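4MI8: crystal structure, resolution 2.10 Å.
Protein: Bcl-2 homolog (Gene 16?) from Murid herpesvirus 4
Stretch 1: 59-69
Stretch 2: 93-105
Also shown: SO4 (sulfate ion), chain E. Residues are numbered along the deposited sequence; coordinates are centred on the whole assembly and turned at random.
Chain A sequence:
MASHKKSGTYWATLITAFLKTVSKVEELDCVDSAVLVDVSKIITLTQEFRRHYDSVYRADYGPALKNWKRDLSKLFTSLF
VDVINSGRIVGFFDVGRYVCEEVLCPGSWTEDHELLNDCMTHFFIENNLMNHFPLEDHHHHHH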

# COMPACT_ATOMS: atom_id res chain seq x y z
N ALA A 59 9.74 2.49 16.50
CA ALA A 59 8.29 2.56 16.49
C ALA A 59 7.72 2.10 15.17
O ALA A 59 8.33 2.25 14.11
N ASP A 60 6.51 1.55 15.27
CA ASP A 60 5.74 1.14 14.15
C ASP A 60 4.93 2.34 13.67
O ASP A 60 5.08 3.45 14.19
N TYR A 61 4.14 2.12 12.64
CA TYR A 61 3.39 3.22 12.00
C TYR A 61 2.18 3.67 12.86
O TYR A 61 1.52 4.67 12.56
N GLY A 62 1.88 2.87 13.88
CA GLY A 62 0.65 2.98 14.65
C GLY A 62 0.40 4.20 15.50
O GLY A 62 -0.69 4.36 15.99
N PRO A 63 1.41 5.05 15.74
CA PRO A 63 0.96 6.31 16.33
C PRO A 63 0.55 7.39 15.31
O PRO A 63 -0.18 8.28 15.69
N ALA A 64 0.97 7.34 14.05
CA ALA A 64 0.49 8.32 13.06
C ALA A 64 -0.83 7.90 12.36
O ALA A 64 -1.70 8.71 12.07
N LEU A 65 -0.97 6.59 12.13
CA LEU A 65 -2.03 5.98 11.35
C LEU A 65 -3.29 5.65 12.15
O LEU A 65 -4.31 5.33 11.57
N LYS A 66 -3.20 5.66 13.47
CA LYS A 66 -4.41 5.60 14.26
C LYS A 66 -5.39 6.65 13.75
O LYS A 66 -6.57 6.46 13.86
N ASN A 67 -4.91 7.75 13.16
CA ASN A 67 -5.81 8.79 12.65
C ASN A 67 -5.92 8.83 11.14
O ASN A 67 -6.20 9.87 10.56
N TRP A 68 -5.71 7.68 10.51
CA TRP A 68 -5.77 7.53 9.06
C TRP A 68 -7.04 8.11 8.53
O TRP A 68 -7.06 8.69 7.44
N LYS A 69 -8.11 7.95 9.29
CA LYS A 69 -9.40 8.55 8.96
C LYS A 69 -9.39 9.92 8.22
O LYS A 69 -9.88 10.01 7.08
N PHE A 93 1.39 1.00 -0.47
CA PHE A 93 0.67 -0.23 -0.19
C PHE A 93 0.95 -0.70 1.20
O PHE A 93 0.09 -1.36 1.78
N ASP A 94 2.15 -0.46 1.74
CA ASP A 94 2.45 -1.02 3.10
C ASP A 94 1.71 -0.22 4.11
O ASP A 94 1.36 -0.71 5.21
N VAL A 95 1.54 1.09 3.82
CA VAL A 95 0.64 1.86 4.73
C VAL A 95 -0.77 1.27 4.75
O VAL A 95 -1.37 1.04 5.85
N GLY A 96 -1.32 0.98 3.56
CA GLY A 96 -2.68 0.36 3.49
C GLY A 96 -2.68 -1.02 4.17
O GLY A 96 -3.67 -1.40 4.79
N ARG A 97 -1.59 -1.79 4.04
CA ARG A 97 -1.52 -3.08 4.70
C ARG A 97 -1.51 -2.94 6.20
O ARG A 97 -2.14 -3.74 6.89
N TYR A 98 -0.77 -1.93 6.71
CA TYR A 98 -0.72 -1.65 8.14
C TYR A 98 -2.16 -1.36 8.61
O TYR A 98 -2.62 -1.99 9.55
N VAL A 99 -2.82 -0.37 8.01
CA VAL A 99 -4.18 -0.02 8.41
C VAL A 99 -5.08 -1.29 8.50
O VAL A 99 -5.62 -1.59 9.58
N CYS A 100 -5.18 -2.06 7.42
CA CYS A 100 -5.92 -3.33 7.49
C CYS A 100 -5.49 -4.20 8.64
O CYS A 100 -6.34 -4.79 9.27
N GLU A 101 -4.21 -4.35 8.86
CA GLU A 101 -3.77 -5.44 9.70
C GLU A 101 -3.69 -5.06 11.17
O GLU A 101 -3.52 -5.92 12.01
N GLU A 102 -3.81 -3.79 11.49
CA GLU A 102 -3.67 -3.37 12.87
C GLU A 102 -4.56 -2.28 13.34
O GLU A 102 -4.72 -2.12 14.52
N VAL A 103 -5.12 -1.50 12.44
CA VAL A 103 -6.04 -0.48 12.83
C VAL A 103 -7.47 -0.97 12.69
O VAL A 103 -8.14 -1.12 13.69
N LEU A 104 -7.91 -1.25 11.46
CA LEU A 104 -9.23 -1.81 11.18
C LEU A 104 -9.49 -3.13 11.89
O LEU A 104 -8.61 -3.92 12.18
N CYS A 105 -10.76 -3.38 12.13
CA CYS A 105 -11.25 -4.61 12.67
C CYS A 105 -10.76 -5.80 11.83
O CYS A 105 -10.89 -5.82 10.59

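The centre of the contact is apolar. Leu65 points toward the helix of the second stretch, and its CA lies 7.0 Å from the CA of Val99. Its chi1 of -103° and chi2 of 20° both fall between the usual wells. In this conformation it meets three helix residues: Leu65 CD2 is 3.4 Å from Tyr98 CD2, Leu65 CD1 is 4.0 Å from Val95 CG1, and Leu65 CG is 4.1 Å from Val99 CG2. Val95 and Val99 are both t at chi1. They sit one helical turn apart, so each offers a methyl group to the same leucine.

Trp68 extends the apolar layer toward the end of the helix. It points toward the other stretch with chi1 p and chi2 at -89°. Val99 CG1 lies over one face of its indole, 4.0 Å from the centroid of the five-membered ring and almost on the ring normal. This is a CH-pi contact. Two further side chains touch the indole. Trp68 CD1 is 3.6 Å from Val103 CG1, and Trp68 CZ2 is 3.5 Å from Leu104 CD2. Val103 points toward the first stretch with chi1 t. Leu104 leaves its backbone sideways, but its m, t rotamer brings its end nearer to the tryptophan.

On the other side of Leu65, Tyr61 and Tyr98 pack together, and both point in. Tyr61 is m at chi1 and Tyr98 is t. Tyr61 CB sits over the face of the Tyr98 ring, 3.8 Å from its centroid, in a second CH-pi contact. Tyr98 CB in turn meets the edge of the Tyr61 ring, 3.5 Å from Tyr61 CD2. The two ring planes are inclined at 57°.

The hydroxyls of these tyrosines reach the polar edge. Tyr61 OH donates a short hydrogen bond of 2.6 Å to Asp94 OD2. Asp94 starts out sideways, but its t rotamer brings the carboxylate nearer. Its other oxygen, OD1, forms a salt bridge with Arg97 NH2 at 3.0 Å, so the carboxylate links the tyrosine to an arginine of its own helix.

Tyr98 OH donates a weak hydrogen bond of 3.1 Å to Asp60 OD2. Asp60 is p at chi1, and its OD1 accepts a 2.6 Å hydrogen bond from Gly62 N, which ties the aspartate to its own loop. Gly62 CA lies 3.0 Å from Tyr98 OH. A CB built there would clash with that hydroxyl.

Ala59 lies beyond the contact. Its N donates a 2.7 Å hydrogen bond to O2 of the sulfate ion, probably from the crystallisation liquor.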

# COMPACT_ATOMS: atom_id res chain seq x y z
CB ALA A 59 7.76 3.95 16.84
CB ASP A 60 4.93 -0.10 14.51
CG ASP A 60 3.72 0.19 15.38
OD1 ASP A 60 3.25 1.35 15.55
OD2 ASP A 60 3.18 -0.81 15.86
CB TYR A 61 2.76 2.70 10.70
CG TYR A 61 3.68 2.17 9.61
CD1 TYR A 61 5.06 2.50 9.60
CD2 TYR A 61 3.16 1.38 8.56
CE1 TYR A 61 5.89 2.07 8.57
CE2 TYR A 61 4.00 0.93 7.53
CZ TYR A 61 5.35 1.26 7.54
OH TYR A 61 6.20 0.82 6.53
CB PRO A 63 2.15 6.75 17.18
CG PRO A 63 2.91 5.49 17.47
CD PRO A 63 2.79 4.73 16.16
CB ALA A 64 1.59 8.60 12.04
CB LEU A 65 -1.53 4.67 10.75
CG LEU A 65 -1.12 4.58 9.29
CD1 LEU A 65 -0.81 5.92 8.63
CD2 LEU A 65 0.05 3.64 9.27
CB LYS A 66 -4.13 5.81 15.75
CG LYS A 66 -3.56 7.17 16.13
CD LYS A 66 -3.47 7.39 17.64
CE LYS A 66 -2.42 6.48 18.28
NZ LYS A 66 -1.54 7.17 19.29
CB ASN A 67 -5.37 10.17 13.13
CG ASN A 67 -4.76 10.13 14.52
OD1 ASN A 67 -5.18 9.34 15.37
ND2 ASN A 67 -3.76 10.99 14.75
CB TRP A 68 -5.71 6.07 8.69
CG TRP A 68 -6.98 5.29 8.94
CD1 TRP A 68 -7.35 4.63 10.11
CD2 TRP A 68 -8.08 5.02 7.98
NE1 TRP A 68 -8.55 4.00 9.94
CE2 TRP A 68 -9.04 4.18 8.70
CE3 TRP A 68 -8.33 5.37 6.67
CZ2 TRP A 68 -10.22 3.75 8.11
CZ3 TRP A 68 -9.51 4.92 6.08
CH2 TRP A 68 -10.44 4.12 6.78
CB LYS A 69 -10.29 8.59 10.20
CG LYS A 69 -10.88 7.24 10.61
CD LYS A 69 -11.86 6.61 9.62
CE LYS A 69 -12.49 7.58 8.61
NZ LYS A 69 -11.68 7.58 7.35
CB PHE A 93 1.01 -1.32 -1.23
CG PHE A 93 0.19 -1.21 -2.51
CD1 PHE A 93 -1.18 -1.53 -2.50
CD2 PHE A 93 0.78 -0.72 -3.72
CE1 PHE A 93 -1.93 -1.39 -3.67
CE2 PHE A 93 -0.02 -0.55 -4.92
CZ PHE A 93 -1.34 -0.88 -4.89
CB ASP A 94 3.94 -0.88 3.44
CG ASP A 94 4.34 -1.68 4.65
OD1 ASP A 94 3.71 -2.76 4.89
OD2 ASP A 94 5.31 -1.30 5.37
CB VAL A 95 0.61 3.35 4.38
CG1 VAL A 95 -0.56 4.01 5.11
CG2 VAL A 95 2.04 3.94 4.64
CB ARG A 97 -0.28 -3.85 4.28
CG ARG A 97 -0.18 -5.22 4.95
CD ARG A 97 1.00 -6.10 4.44
NE ARG A 97 2.31 -5.52 4.76
CZ ARG A 97 3.17 -6.05 5.65
NH1 ARG A 97 2.90 -7.18 6.28
NH2 ARG A 97 4.35 -5.50 5.87
CB TYR A 98 0.15 -0.43 8.49
CG TYR A 98 0.26 -0.25 10.02
CD1 TYR A 98 1.23 -0.96 10.75
CD2 TYR A 98 -0.61 0.61 10.75
CE1 TYR A 98 1.34 -0.85 12.14
CE2 TYR A 98 -0.50 0.74 12.15
CZ TYR A 98 0.49 -0.00 12.83
OH TYR A 98 0.68 0.05 14.21
CB VAL A 99 -4.85 1.00 7.48
CG1 VAL A 99 -6.30 1.22 7.93
CG2 VAL A 99 -4.08 2.30 7.51
CB CYS A 100 -5.77 -4.17 6.25
SG CYS A 100 -6.53 -3.40 4.82
CB GLU A 101 -2.43 -5.99 9.22
CG GLU A 101 -2.47 -6.90 8.01
CD GLU A 101 -1.12 -7.47 7.62
OE1 GLU A 101 -0.09 -6.98 8.04
OE2 GLU A 101 -1.08 -8.43 6.89
CB GLU A 102 -2.27 -2.94 13.17
CG GLU A 102 -1.52 -3.99 13.95
CD GLU A 102 -0.54 -4.71 13.11
OE1 GLU A 102 -0.06 -4.10 12.16
OE2 GLU A 102 -0.24 -5.87 13.40
CB VAL A 103 -5.79 0.78 12.06
CG1 VAL A 103 -6.85 1.80 12.35
CG2 VAL A 103 -4.43 1.31 12.41
CB LEU A 104 -9.43 -1.99 9.67
CG LEU A 104 -9.24 -0.75 8.79
CD1 LEU A 104 -9.85 -1.00 7.42
CD2 LEU A 104 -9.86 0.48 9.43
CB CYS A 105 -12.75 -4.43 12.63
SG CYS A 105 -13.01 -3.11 11.39
S SO4 E . 12.04 5.24 17.09
O1 SO4 E . 12.09 6.72 17.02
O2 SO4 E . 10.94 4.90 16.17
O3 SO4 E . 13.33 4.62 16.68
O4 SO4 E . 11.74 4.73 18.43